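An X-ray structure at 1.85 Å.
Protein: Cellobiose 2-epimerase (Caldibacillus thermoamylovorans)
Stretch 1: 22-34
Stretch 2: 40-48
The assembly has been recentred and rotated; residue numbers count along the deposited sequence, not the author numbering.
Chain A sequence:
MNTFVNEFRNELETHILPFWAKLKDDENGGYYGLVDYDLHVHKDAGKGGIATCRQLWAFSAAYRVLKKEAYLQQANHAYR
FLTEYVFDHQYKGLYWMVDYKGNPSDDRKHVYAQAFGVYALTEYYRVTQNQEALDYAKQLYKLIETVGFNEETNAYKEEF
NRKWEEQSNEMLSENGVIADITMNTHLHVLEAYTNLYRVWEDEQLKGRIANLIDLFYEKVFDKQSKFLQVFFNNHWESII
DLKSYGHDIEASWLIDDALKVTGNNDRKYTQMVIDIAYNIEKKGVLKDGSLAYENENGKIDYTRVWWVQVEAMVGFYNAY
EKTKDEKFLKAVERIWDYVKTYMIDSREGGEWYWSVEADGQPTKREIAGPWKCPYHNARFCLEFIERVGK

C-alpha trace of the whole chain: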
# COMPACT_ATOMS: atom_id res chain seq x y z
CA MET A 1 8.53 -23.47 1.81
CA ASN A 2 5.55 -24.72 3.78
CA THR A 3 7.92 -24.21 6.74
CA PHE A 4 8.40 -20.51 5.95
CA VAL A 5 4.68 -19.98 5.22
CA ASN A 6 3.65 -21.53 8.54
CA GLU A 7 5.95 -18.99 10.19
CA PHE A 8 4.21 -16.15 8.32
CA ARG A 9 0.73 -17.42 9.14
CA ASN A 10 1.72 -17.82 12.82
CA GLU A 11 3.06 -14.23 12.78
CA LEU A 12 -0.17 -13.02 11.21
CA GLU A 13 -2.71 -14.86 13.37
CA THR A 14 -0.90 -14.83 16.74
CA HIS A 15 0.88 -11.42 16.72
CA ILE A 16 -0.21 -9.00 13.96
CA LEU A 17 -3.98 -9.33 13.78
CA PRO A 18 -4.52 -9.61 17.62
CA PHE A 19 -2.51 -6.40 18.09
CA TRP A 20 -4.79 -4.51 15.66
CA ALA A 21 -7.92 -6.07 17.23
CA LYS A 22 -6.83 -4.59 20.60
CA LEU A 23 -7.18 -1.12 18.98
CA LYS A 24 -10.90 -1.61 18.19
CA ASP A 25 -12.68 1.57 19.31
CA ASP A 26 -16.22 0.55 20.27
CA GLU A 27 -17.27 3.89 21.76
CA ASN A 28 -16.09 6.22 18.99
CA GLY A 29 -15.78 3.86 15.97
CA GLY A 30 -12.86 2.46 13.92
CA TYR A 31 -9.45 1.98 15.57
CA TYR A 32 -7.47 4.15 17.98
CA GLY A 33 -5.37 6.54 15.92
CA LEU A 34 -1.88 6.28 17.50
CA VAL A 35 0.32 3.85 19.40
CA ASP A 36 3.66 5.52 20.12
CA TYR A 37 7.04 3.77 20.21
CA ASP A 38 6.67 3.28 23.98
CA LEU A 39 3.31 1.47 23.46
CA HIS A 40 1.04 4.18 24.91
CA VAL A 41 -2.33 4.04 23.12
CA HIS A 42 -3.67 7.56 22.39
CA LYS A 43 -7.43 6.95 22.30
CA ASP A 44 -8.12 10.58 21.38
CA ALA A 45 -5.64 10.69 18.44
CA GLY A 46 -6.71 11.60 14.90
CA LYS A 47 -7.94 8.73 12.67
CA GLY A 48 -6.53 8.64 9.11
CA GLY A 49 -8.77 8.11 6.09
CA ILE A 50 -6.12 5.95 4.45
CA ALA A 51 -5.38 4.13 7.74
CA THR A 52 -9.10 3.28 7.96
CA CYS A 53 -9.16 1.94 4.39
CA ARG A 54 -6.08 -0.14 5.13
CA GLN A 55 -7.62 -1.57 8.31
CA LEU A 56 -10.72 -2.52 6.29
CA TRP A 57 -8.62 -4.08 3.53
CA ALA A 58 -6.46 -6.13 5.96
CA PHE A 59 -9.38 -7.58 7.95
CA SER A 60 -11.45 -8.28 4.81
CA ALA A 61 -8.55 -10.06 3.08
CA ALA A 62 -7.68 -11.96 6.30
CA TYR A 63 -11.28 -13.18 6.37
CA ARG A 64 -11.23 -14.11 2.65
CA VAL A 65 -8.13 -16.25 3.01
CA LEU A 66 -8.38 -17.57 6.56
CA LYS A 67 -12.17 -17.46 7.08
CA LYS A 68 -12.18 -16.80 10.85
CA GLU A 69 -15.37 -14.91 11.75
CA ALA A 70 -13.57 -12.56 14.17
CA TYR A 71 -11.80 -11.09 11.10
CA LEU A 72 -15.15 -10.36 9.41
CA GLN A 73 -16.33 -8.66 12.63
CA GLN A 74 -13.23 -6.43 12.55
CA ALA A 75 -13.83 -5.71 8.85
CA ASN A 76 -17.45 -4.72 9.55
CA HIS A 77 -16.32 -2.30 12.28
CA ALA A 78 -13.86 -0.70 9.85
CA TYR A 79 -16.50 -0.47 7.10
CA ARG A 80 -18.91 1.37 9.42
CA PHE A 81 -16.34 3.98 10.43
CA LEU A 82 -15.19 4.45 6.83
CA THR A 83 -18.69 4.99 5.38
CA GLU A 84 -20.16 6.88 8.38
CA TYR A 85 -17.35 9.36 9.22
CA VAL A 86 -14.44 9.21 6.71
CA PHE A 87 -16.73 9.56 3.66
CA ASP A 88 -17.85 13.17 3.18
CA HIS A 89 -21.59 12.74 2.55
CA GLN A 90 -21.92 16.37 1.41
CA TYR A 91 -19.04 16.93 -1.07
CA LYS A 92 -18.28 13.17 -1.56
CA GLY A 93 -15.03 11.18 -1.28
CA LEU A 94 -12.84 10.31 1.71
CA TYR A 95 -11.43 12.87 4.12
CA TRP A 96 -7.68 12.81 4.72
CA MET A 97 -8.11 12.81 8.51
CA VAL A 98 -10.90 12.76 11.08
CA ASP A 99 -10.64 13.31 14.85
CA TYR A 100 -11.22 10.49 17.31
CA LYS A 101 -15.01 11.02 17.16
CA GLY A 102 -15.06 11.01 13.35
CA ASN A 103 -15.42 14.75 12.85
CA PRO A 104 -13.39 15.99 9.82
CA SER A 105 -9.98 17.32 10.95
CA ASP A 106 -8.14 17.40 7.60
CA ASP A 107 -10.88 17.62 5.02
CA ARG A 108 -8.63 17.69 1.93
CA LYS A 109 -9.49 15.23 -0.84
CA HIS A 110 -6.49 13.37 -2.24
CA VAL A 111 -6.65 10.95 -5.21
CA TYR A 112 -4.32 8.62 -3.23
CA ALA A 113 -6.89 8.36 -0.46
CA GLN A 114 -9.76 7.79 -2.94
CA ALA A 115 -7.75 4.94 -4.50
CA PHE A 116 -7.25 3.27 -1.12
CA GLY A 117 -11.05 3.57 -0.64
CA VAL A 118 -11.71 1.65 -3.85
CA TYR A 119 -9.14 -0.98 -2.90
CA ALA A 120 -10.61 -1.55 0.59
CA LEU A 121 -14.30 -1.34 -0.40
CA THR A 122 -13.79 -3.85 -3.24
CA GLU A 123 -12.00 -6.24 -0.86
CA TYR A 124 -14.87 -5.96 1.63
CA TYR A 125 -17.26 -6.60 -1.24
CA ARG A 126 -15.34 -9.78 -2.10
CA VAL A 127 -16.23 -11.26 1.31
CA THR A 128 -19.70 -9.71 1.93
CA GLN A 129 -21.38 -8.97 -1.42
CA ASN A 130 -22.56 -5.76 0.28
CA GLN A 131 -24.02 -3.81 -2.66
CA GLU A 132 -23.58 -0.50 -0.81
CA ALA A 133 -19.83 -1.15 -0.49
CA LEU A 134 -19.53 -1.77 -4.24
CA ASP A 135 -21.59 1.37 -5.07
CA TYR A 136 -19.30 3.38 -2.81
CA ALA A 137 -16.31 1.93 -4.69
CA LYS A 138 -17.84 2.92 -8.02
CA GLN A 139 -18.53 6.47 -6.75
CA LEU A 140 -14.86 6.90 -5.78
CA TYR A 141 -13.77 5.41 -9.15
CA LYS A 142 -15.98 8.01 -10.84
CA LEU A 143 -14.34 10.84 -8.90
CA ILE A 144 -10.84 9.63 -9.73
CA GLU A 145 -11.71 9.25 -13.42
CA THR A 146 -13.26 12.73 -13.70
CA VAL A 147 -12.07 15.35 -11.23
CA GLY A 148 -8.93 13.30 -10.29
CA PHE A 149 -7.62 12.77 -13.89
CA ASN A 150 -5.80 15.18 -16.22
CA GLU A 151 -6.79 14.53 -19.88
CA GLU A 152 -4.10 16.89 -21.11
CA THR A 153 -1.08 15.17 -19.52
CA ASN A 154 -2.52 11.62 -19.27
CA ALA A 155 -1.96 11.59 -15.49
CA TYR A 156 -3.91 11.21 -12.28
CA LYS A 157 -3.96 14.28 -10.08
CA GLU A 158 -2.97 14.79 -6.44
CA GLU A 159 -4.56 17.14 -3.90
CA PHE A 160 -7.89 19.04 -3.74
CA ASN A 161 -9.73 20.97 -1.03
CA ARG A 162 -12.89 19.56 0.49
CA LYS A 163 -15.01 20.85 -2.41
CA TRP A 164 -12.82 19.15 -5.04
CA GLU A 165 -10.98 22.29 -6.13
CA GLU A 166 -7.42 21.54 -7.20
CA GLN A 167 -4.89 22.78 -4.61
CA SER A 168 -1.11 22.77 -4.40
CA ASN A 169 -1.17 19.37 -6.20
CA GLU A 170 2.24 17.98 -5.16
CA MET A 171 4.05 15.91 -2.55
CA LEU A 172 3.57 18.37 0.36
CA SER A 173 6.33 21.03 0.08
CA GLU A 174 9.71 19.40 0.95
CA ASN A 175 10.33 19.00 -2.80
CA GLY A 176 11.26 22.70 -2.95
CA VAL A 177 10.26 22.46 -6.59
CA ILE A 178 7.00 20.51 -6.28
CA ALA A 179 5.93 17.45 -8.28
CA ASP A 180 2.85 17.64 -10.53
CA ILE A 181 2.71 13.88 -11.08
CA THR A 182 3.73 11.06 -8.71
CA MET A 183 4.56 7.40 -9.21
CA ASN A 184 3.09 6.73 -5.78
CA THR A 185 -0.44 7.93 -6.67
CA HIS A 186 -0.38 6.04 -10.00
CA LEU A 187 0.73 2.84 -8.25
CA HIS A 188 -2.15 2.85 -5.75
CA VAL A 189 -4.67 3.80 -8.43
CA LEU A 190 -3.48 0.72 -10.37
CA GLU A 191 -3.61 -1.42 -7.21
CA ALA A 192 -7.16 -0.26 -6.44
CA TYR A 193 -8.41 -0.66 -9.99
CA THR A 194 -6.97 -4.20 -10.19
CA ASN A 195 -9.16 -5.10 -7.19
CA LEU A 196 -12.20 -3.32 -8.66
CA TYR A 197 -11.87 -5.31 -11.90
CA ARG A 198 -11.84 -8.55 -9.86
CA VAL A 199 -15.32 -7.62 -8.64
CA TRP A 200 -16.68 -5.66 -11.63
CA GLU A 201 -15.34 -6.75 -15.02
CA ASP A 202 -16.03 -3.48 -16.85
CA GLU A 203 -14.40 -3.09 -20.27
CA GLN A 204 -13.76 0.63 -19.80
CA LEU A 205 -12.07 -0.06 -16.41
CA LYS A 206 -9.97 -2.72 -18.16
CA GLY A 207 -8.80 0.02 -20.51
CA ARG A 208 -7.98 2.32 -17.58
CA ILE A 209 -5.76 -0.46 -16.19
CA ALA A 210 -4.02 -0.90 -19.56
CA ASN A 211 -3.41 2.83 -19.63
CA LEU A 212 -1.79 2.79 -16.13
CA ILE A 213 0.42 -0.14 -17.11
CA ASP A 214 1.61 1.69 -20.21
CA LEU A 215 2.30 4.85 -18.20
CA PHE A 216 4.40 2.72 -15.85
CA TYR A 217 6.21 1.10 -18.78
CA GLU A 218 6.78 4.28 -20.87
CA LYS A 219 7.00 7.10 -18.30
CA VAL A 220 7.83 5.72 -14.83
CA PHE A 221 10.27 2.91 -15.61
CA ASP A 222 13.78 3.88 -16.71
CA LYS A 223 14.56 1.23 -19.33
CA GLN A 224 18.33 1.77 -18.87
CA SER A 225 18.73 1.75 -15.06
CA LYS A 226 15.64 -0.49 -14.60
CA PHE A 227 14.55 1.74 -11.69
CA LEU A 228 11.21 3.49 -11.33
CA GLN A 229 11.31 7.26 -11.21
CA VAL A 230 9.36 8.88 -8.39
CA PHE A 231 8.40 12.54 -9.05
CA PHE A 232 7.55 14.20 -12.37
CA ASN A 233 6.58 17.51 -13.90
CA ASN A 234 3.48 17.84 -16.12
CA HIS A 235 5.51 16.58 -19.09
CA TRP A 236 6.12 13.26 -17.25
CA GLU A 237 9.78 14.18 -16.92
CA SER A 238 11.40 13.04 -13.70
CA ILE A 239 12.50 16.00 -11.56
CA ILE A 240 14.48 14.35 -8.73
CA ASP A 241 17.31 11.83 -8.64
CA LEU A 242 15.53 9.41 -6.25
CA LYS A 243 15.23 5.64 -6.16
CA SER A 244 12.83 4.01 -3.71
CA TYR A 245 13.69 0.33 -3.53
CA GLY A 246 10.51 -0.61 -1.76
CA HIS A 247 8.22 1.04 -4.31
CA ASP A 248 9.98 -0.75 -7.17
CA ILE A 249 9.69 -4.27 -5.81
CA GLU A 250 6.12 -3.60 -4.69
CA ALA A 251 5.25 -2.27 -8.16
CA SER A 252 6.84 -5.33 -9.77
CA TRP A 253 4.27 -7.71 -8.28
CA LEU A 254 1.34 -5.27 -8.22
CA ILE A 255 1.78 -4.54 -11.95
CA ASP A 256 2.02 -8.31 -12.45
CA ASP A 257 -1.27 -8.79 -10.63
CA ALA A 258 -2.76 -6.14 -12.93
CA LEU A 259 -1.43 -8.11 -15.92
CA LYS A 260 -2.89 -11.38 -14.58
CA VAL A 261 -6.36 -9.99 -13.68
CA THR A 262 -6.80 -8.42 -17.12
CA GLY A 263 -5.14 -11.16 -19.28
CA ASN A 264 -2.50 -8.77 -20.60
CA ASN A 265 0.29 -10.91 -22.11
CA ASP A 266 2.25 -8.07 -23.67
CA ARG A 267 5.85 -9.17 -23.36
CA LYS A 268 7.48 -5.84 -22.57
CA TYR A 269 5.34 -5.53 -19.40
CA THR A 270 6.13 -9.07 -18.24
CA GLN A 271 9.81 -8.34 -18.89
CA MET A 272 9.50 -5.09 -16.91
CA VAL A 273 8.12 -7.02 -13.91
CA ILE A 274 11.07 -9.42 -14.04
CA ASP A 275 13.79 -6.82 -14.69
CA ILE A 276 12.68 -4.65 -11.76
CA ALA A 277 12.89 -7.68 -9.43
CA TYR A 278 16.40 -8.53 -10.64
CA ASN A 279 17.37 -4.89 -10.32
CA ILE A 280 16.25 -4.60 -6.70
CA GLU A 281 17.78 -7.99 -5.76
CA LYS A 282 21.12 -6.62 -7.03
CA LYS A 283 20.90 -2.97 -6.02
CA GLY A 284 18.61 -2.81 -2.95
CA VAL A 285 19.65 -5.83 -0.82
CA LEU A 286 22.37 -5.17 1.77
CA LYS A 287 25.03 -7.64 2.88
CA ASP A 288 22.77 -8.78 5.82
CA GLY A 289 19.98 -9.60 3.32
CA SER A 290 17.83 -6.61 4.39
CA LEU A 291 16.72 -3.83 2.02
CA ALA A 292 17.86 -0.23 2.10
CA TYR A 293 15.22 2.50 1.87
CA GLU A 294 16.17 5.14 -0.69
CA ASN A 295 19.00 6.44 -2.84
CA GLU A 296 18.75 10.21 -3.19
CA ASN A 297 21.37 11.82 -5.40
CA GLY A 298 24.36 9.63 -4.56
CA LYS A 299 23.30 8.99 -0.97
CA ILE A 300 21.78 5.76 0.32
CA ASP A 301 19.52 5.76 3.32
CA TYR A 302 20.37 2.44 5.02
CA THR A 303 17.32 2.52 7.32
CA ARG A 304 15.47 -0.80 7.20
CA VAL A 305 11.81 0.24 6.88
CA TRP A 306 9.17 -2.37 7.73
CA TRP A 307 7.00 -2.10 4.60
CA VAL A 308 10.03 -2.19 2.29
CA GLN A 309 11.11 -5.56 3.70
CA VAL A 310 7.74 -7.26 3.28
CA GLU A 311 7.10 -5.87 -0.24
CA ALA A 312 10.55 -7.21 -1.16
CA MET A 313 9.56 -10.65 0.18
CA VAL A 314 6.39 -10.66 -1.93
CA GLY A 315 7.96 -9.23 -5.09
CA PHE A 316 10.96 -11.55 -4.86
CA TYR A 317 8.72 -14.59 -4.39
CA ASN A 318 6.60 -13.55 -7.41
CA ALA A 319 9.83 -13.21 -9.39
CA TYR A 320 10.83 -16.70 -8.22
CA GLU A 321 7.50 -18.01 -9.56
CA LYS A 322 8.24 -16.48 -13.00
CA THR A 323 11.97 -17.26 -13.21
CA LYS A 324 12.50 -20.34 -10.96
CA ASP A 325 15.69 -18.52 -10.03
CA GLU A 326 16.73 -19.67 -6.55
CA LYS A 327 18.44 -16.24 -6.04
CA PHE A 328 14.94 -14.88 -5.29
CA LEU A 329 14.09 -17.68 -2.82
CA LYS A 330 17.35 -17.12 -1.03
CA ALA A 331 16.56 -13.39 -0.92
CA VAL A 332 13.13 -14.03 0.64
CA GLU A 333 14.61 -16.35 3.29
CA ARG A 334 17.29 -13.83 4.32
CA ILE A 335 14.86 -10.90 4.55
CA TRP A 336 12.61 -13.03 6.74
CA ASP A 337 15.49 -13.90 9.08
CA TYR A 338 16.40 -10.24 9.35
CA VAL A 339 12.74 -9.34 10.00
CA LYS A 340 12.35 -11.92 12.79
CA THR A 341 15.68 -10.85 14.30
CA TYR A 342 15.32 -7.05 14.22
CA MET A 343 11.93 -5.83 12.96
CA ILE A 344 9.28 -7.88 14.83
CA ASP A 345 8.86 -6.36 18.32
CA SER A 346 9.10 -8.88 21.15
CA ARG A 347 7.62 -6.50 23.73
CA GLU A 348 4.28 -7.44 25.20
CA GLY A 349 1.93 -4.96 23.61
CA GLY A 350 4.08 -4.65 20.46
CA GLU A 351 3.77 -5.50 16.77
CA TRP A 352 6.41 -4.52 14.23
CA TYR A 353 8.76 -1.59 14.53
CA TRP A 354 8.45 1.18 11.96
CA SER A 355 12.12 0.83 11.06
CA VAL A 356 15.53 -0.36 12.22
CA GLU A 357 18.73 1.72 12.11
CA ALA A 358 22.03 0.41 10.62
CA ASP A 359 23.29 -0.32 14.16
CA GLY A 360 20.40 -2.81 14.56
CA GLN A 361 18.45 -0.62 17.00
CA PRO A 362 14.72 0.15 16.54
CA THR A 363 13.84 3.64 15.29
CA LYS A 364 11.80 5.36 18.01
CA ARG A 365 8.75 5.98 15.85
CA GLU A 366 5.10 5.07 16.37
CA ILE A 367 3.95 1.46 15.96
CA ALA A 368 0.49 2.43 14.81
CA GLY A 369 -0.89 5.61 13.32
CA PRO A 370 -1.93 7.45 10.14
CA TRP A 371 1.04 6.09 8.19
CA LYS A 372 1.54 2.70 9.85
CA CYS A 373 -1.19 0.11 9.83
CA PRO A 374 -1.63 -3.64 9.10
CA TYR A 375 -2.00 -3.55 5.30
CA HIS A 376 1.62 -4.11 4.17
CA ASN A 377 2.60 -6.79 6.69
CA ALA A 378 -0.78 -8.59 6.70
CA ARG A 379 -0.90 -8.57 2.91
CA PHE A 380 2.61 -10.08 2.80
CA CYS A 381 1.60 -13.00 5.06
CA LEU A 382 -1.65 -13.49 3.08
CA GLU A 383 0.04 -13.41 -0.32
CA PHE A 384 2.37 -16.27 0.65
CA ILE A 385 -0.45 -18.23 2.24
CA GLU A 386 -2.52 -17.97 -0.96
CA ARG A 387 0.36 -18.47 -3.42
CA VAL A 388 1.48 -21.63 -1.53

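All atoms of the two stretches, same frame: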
# COMPACT_ATOMS: atom_id res chain seq x y z
N LYS A 22 -6.87 -5.27 19.32
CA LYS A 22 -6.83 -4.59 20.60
C LYS A 22 -6.98 -3.07 20.43
O LYS A 22 -7.06 -2.34 21.42
CB LYS A 22 -5.54 -4.93 21.36
CG LYS A 22 -5.48 -6.30 22.04
CD LYS A 22 -4.16 -6.67 22.73
CE LYS A 22 -3.14 -7.37 21.83
NZ LYS A 22 -1.73 -6.98 21.99
N LEU A 23 -6.98 -2.55 19.19
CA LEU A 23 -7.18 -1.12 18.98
C LEU A 23 -8.62 -0.81 18.58
O LEU A 23 -8.92 0.33 18.17
CB LEU A 23 -6.19 -0.61 17.92
CG LEU A 23 -4.70 -0.79 18.22
CD1 LEU A 23 -3.89 -0.12 17.10
CD2 LEU A 23 -4.28 -0.23 19.61
N LYS A 24 -9.51 -1.81 18.57
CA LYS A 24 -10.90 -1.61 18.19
C LYS A 24 -11.52 -0.60 19.15
O LYS A 24 -11.38 -0.73 20.36
CB LYS A 24 -11.68 -2.93 18.20
CG LYS A 24 -13.07 -2.88 17.63
CD LYS A 24 -13.59 -4.24 17.24
CE LYS A 24 -15.03 -4.26 16.92
NZ LYS A 24 -15.85 -4.12 18.13
N ASP A 25 -12.13 0.45 18.57
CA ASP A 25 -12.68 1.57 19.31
C ASP A 25 -14.20 1.47 19.23
O ASP A 25 -14.80 1.92 18.24
CB ASP A 25 -12.16 2.89 18.79
CG ASP A 25 -12.65 4.11 19.56
OD1 ASP A 25 -13.55 3.92 20.43
OD2 ASP A 25 -12.12 5.21 19.33
N ASP A 26 -14.80 0.84 20.25
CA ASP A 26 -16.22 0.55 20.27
C ASP A 26 -17.03 1.82 20.52
O ASP A 26 -18.07 2.01 19.91
CB ASP A 26 -16.57 -0.55 21.26
CG ASP A 26 -15.96 -1.90 20.92
OD1 ASP A 26 -16.18 -2.36 19.79
OD2 ASP A 26 -15.23 -2.44 21.78
N GLU A 27 -16.53 2.69 21.39
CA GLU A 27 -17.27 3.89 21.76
C GLU A 27 -17.32 4.86 20.58
O GLU A 27 -18.38 5.36 20.25
CB GLU A 27 -16.63 4.54 22.99
CG GLU A 27 -17.54 5.54 23.71
CD GLU A 27 -16.81 6.50 24.64
OE1 GLU A 27 -15.89 6.08 25.37
OE2 GLU A 27 -17.18 7.69 24.64
N ASN A 28 -16.17 5.11 19.93
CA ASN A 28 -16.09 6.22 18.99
C ASN A 28 -15.99 5.72 17.55
O ASN A 28 -16.15 6.52 16.63
CB ASN A 28 -14.99 7.19 19.40
CG ASN A 28 -15.31 7.90 20.70
OD1 ASN A 28 -14.43 8.08 21.55
ND2 ASN A 28 -16.54 8.36 20.84
N GLY A 29 -15.79 4.41 17.32
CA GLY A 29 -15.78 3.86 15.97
C GLY A 29 -14.34 3.67 15.46
O GLY A 29 -13.42 4.32 15.95
N GLY A 30 -14.17 2.76 14.50
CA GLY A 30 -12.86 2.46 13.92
C GLY A 30 -11.85 1.97 14.96
O GLY A 30 -12.21 1.25 15.89
N TYR A 31 -10.59 2.41 14.78
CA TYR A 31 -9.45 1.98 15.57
C TYR A 31 -8.72 3.20 16.11
O TYR A 31 -8.64 4.23 15.43
CB TYR A 31 -8.56 1.09 14.68
CG TYR A 31 -9.28 -0.18 14.29
CD1 TYR A 31 -10.24 -0.18 13.30
CD2 TYR A 31 -9.03 -1.37 14.97
CE1 TYR A 31 -10.95 -1.32 12.98
CE2 TYR A 31 -9.74 -2.52 14.66
CZ TYR A 31 -10.71 -2.49 13.68
OH TYR A 31 -11.40 -3.62 13.34
N TYR A 32 -8.21 3.07 17.34
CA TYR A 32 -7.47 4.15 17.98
C TYR A 32 -6.33 4.60 17.05
O TYR A 32 -5.68 3.77 16.41
CB TYR A 32 -6.90 3.75 19.34
CG TYR A 32 -7.93 3.25 20.35
CD1 TYR A 32 -9.07 3.99 20.66
CD2 TYR A 32 -7.78 2.01 20.97
CE1 TYR A 32 -9.99 3.54 21.59
CE2 TYR A 32 -8.72 1.53 21.88
CZ TYR A 32 -9.81 2.31 22.20
OH TYR A 32 -10.75 1.88 23.10
N GLY A 33 -6.07 5.91 17.03
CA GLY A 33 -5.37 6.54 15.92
C GLY A 33 -3.85 6.51 16.05
O GLY A 33 -3.17 6.80 15.08
N LEU A 34 -3.32 6.19 17.24
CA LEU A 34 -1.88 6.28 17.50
C LEU A 34 -1.51 5.32 18.63
O LEU A 34 -2.18 5.31 19.67
CB LEU A 34 -1.47 7.69 17.91
CG LEU A 34 0.03 7.98 18.00
CD1 LEU A 34 0.67 7.95 16.63
CD2 LEU A 34 0.26 9.35 18.64
N HIS A 40 2.26 3.45 24.52
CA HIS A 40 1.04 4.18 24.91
C HIS A 40 0.03 4.27 23.75
O HIS A 40 0.38 4.65 22.63
CB HIS A 40 1.32 5.59 25.41
CG HIS A 40 2.04 5.59 26.71
ND1 HIS A 40 3.34 6.01 26.86
CD2 HIS A 40 1.61 5.23 27.94
CE1 HIS A 40 3.69 5.86 28.12
NE2 HIS A 40 2.66 5.39 28.79
N VAL A 41 -1.23 3.93 24.05
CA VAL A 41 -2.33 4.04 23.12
C VAL A 41 -3.02 5.38 23.34
O VAL A 41 -3.52 5.64 24.44
CB VAL A 41 -3.32 2.89 23.32
CG1 VAL A 41 -4.51 3.03 22.40
CG2 VAL A 41 -2.69 1.51 23.22
N HIS A 42 -3.02 6.25 22.31
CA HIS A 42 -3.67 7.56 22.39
C HIS A 42 -5.08 7.45 21.82
O HIS A 42 -5.29 7.53 20.60
CB HIS A 42 -2.86 8.62 21.65
CG HIS A 42 -1.49 8.80 22.17
ND1 HIS A 42 -1.12 9.91 22.89
CD2 HIS A 42 -0.41 8.00 22.15
CE1 HIS A 42 0.14 9.79 23.27
NE2 HIS A 42 0.60 8.64 22.82
N LYS A 43 -6.06 7.25 22.72
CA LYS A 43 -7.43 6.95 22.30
C LYS A 43 -8.11 8.15 21.65
O LYS A 43 -9.10 7.96 20.90
CB LYS A 43 -8.28 6.38 23.43
CG LYS A 43 -7.80 5.04 23.94
CD LYS A 43 -8.64 4.49 25.09
CE LYS A 43 -8.11 3.17 25.58
NZ LYS A 43 -8.89 2.77 26.75
N ASP A 44 -7.58 9.34 21.90
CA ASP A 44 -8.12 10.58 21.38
C ASP A 44 -7.32 11.07 20.16
O ASP A 44 -7.51 12.20 19.72
CB ASP A 44 -8.12 11.66 22.45
CG ASP A 44 -6.75 12.02 23.02
OD1 ASP A 44 -5.78 11.25 22.80
OD2 ASP A 44 -6.62 13.08 23.65
N ALA A 45 -6.41 10.25 19.60
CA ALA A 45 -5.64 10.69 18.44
C ALA A 45 -6.54 10.78 17.21
O ALA A 45 -7.58 10.13 17.10
CB ALA A 45 -4.48 9.75 18.22
N GLY A 46 -6.09 11.57 16.22
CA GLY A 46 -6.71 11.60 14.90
C GLY A 46 -6.73 10.23 14.22
O GLY A 46 -5.84 9.40 14.49
N LYS A 47 -7.76 9.98 13.40
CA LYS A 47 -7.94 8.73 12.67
C LYS A 47 -7.80 8.99 11.16
O LYS A 47 -8.56 9.77 10.58
CB LYS A 47 -9.29 8.08 13.02
CG LYS A 47 -9.40 7.67 14.48
CD LYS A 47 -10.79 7.18 14.90
CE LYS A 47 -10.77 6.75 16.34
NZ LYS A 47 -12.12 6.46 16.83
N GLY A 48 -6.78 8.38 10.53
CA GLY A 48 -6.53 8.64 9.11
C GLY A 48 -7.58 7.99 8.22
O GLY A 48 -8.05 6.91 8.51
O HOH W 1 -11.66 7.01 21.31
O HOH W 2 -8.10 7.60 18.27

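Lys47 anchors the contact from within the protein. After an m turn at chi1 (-63°), its chi2, chi3 and chi4 are all t, so that although its CA-to-CB bond points sideways, the extended chain carries the ammonium group into the loop of stretch 1. There Lys47 NZ donates to Gly29 O (2.7 Å) and forms a salt bridge with Asp25 OD2 (2.8 Å). A long, flexible cation suits this buried site because the Asp25 carboxylate balances its charge, and Gly29 O and a partner elsewhere in the structure accept further hydrogen bonds from it, while its methylenes fill the space on the way, Lys47 CE lying 3.4 Å from Tyr31 O.

The Asp25 carboxylate divides its contacts between its two oxygens. With chi1 t and chi2 near -8°, OD2 faces Lys47 while Asp25 OD1 accepts from the backbone N of Asn28 (2.9 Å), holding the loop that presents Gly29 O. The phi/psi of Gly29 (99/156) would jam a CB against the preceding carbonyl, and glycine avoids this.

Farther along, Tyr32 (chi1 m) lays one ring face against Lys43, whose CG sits 3.7 Å from the centroid of the Tyr32 ring, close to the ring normal. The fully extended chi2 to chi4 of Lys43 run its aliphatic part past the ring. Val41 CG1 packs 3.7 Å from Tyr32 CD2 and 4.3 Å from CD2 of the buried Leu23. In all, the contact buries 569 Å².

Leu34 O accepts from His42 N (2.9 Å). Leu34, with chi1 t and chi2 p, places CD2 over a face of the His42 imidazole, 4.1 Å from the ring centroid, and its CB meets Ala45 CB at 3.7 Å. Next to Leu34 the backbones close in: Gly33 CA approaches Gly46 O to 3.2 Å, and a CB on Gly33 would clash with that oxygen. Water 2 completes the junction, accepting from Gly33 N (2.9 Å) and donating to Lys43 O and Ala45 O (both 2.8 Å).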